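PDB 5MV0: L protein from CAS virus, which probably carries, in this N-terminal domain, the cap-snatching endonuclease that cleaves capped host RNAs to prime viral transcription. Local coordinates for residues Glu21-Leu24 and Tyr25-Ser28. Sequence-based numbering, arbitrary orientation. Where two conformers were deposited one is given.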
loop_
_atom_site.group_PDB
_atom_site.type_symbol
_atom_site.label_atom_id
_atom_site.label_comp_id
_atom_site.label_asym_id
_atom_site.label_seq_id
_atom_site.Cartn_x
_atom_site.Cartn_y
_atom_site.Cartn_z
ATOM N N GLU B 21 -3.930 2.385 1.163
ATOM C CA GLU B 21 -5.058 1.768 0.452
ATOM C C GLU B 21 -4.515 0.915 -0.683
ATOM O O GLU B 21 -4.534 1.328 -1.854
ATOM C CB GLU B 21 -6.027 2.816 -0.110
ATOM C CG GLU B 21 -6.984 3.410 0.903
ATOM C CD GLU B 21 -8.163 2.491 1.236
ATOM O OE1 GLU B 21 -8.184 1.303 0.815
ATOM O OE2 GLU B 21 -9.083 2.984 1.910
ATOM N N PRO B 22 -4.026 -0.291 -0.375
ATOM C CA PRO B 22 -3.340 -1.104 -1.394
ATOM C C PRO B 22 -4.234 -1.636 -2.497
ATOM O O PRO B 22 -3.700 -2.131 -3.500
ATOM C CB PRO B 22 -2.736 -2.260 -0.572
ATOM C CG PRO B 22 -2.633 -1.720 0.818
ATOM C CD PRO B 22 -3.861 -0.850 0.976
ATOM N N ASP B 23 -5.562 -1.573 -2.361
ATOM C CA ASP B 23 -6.419 -1.885 -3.505
ATOM C C ASP B 23 -6.140 -0.971 -4.691
ATOM O O ASP B 23 -6.459 -1.326 -5.830
ATOM C CB ASP B 23 -7.898 -1.771 -3.131
ATOM C CG ASP B 23 -8.371 -2.921 -2.267
ATOM O OD1 ASP B 23 -7.706 -3.977 -2.257
ATOM O OD2 ASP B 23 -9.415 -2.765 -1.600
ATOM N N LEU B 24 -5.558 0.204 -4.449
ATOM C CA LEU B 24 -5.237 1.108 -5.544
ATOM C C LEU B 24 -3.976 0.696 -6.294
ATOM O O LEU B 24 -3.743 1.203 -7.401
ATOM C CB LEU B 24 -5.070 2.531 -5.005
ATOM C CG LEU B 24 -6.291 3.176 -4.341
ATOM C CD1 LEU B 24 -5.866 4.390 -3.528
ATOM C CD2 LEU B 24 -7.288 3.576 -5.402
ATOM N N TYR B 25 -3.153 -0.185 -5.701
ATOM C CA TYR B 25 -1.863 -0.529 -6.303
ATOM C C TYR B 25 -2.031 -1.022 -7.735
ATOM O O TYR B 25 -1.230 -0.685 -8.619
ATOM C CB TYR B 25 -1.148 -1.597 -5.465
ATOM C CG TYR B 25 0.001 -2.265 -6.205
ATOM C CD1 TYR B 25 -0.151 -3.527 -6.775
ATOM C CD2 TYR B 25 1.226 -1.616 -6.358
ATOM C CE1 TYR B 25 0.887 -4.137 -7.463
ATOM C CE2 TYR B 25 2.270 -2.219 -7.048
ATOM C CZ TYR B 25 2.091 -3.474 -7.595
ATOM O OH TYR B 25 3.112 -4.065 -8.292
ATOM N N LYS B 26 -3.063 -1.826 -7.988
ATOM C CA LYS B 26 -3.167 -2.445 -9.312
ATOM C C LYS B 26 -3.572 -1.447 -10.385
ATOM O O LYS B 26 -3.403 -1.726 -11.573
ATOM C CB LYS B 26 -4.151 -3.615 -9.287
ATOM C CG LYS B 26 -5.516 -3.307 -8.687
ATOM C CD LYS B 26 -6.360 -4.578 -8.601
ATOM C CE LYS B 26 -7.655 -4.339 -7.833
ATOM N NZ LYS B 26 -7.386 -4.083 -6.378
ATOM N N GLN B 27 -4.078 -0.285 -9.994
ATOM C CA GLN B 27 -4.517 0.748 -10.913
ATOM C C GLN B 27 -3.530 1.897 -11.024
ATOM O O GLN B 27 -3.825 2.893 -11.689
ATOM C CB GLN B 27 -5.870 1.296 -10.470
ATOM C CG GLN B 27 -7.012 0.333 -10.621
ATOM C CD GLN B 27 -8.318 1.015 -10.343
ATOM O OE1 GLN B 27 -8.657 1.273 -9.183
ATOM N NE2 GLN B 27 -9.054 1.349 -11.404
ATOM N N SER B 28 -2.370 1.795 -10.389
ATOM C CA SER B 28 -1.477 2.936 -10.340
ATOM C C SER B 28 -0.087 2.530 -10.795
ATOM O O SER B 28 0.155 1.396 -11.223
ATOM C CB SER B 28 -1.455 3.548 -8.935
ATOM O OG SER B 28 -1.087 4.920 -9.007
HETATM O O HOH W 1 -4.075 -3.653 -5.725
#
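Lys-26 reaches back over one turn of the chain to Asp-23, and its ammonium group donates from NZ to the backbone oxygen Asp-23 O at 3.0 Å. NZ lies in the carbonyl plane, on a lone pair, with a C=O...N angle of 121°. The lysine starts with CG between the backbone N and the carbonyl carbon (chi1 51°), runs extended through its middle, and a single turn about the CD-CE bond (chi4 -68°) then carries NZ to Asp-23 O. The Asp-23 carboxylate runs alongside in the same direction, but its OD1 stays 4.1 Å from Lys-26 NZ, too far for a salt bridge, while OD2 has a weak, long ion pair with Arg-55.

The backbone supplies i to i+3 bonds of a short 3-10 helix that follows helix 4-20. Tyr-25 N donates to Pro-22 O (3.0 Å), and Gln-27 N to Leu-24 O, also at 3.0 Å. Pro-22 O also accepts a hydrogen bond from a water, whose oxygen is 2.7 Å from it and which in turn weakly accepts from Lys-26 N and NZ. CB of Tyr-25 makes a van der Waals approach to the same carbonyl oxygen, 3.3 Å from Pro-22 O.

Side-chain packing joins the turn to its surroundings: the Leu-24 side chain packs on Ile-17 and Leu-18 of helix 4-20 and on Thr-47 and Ile-48 of helix 34-57. The Tyr-25 hydroxyl is hydrogen-bonded to Asp-33 of a second subunit, and its ring makes a cation-pi contact with Lys-36 of that subunit.

The lysine thus acts here through a carbonyl rather than a carboxylate: its direct bond and the weak water bridge tie the side chain across the 3-10 turn, and the nearby Asp-23 carboxylate probably adds electrostatic attraction.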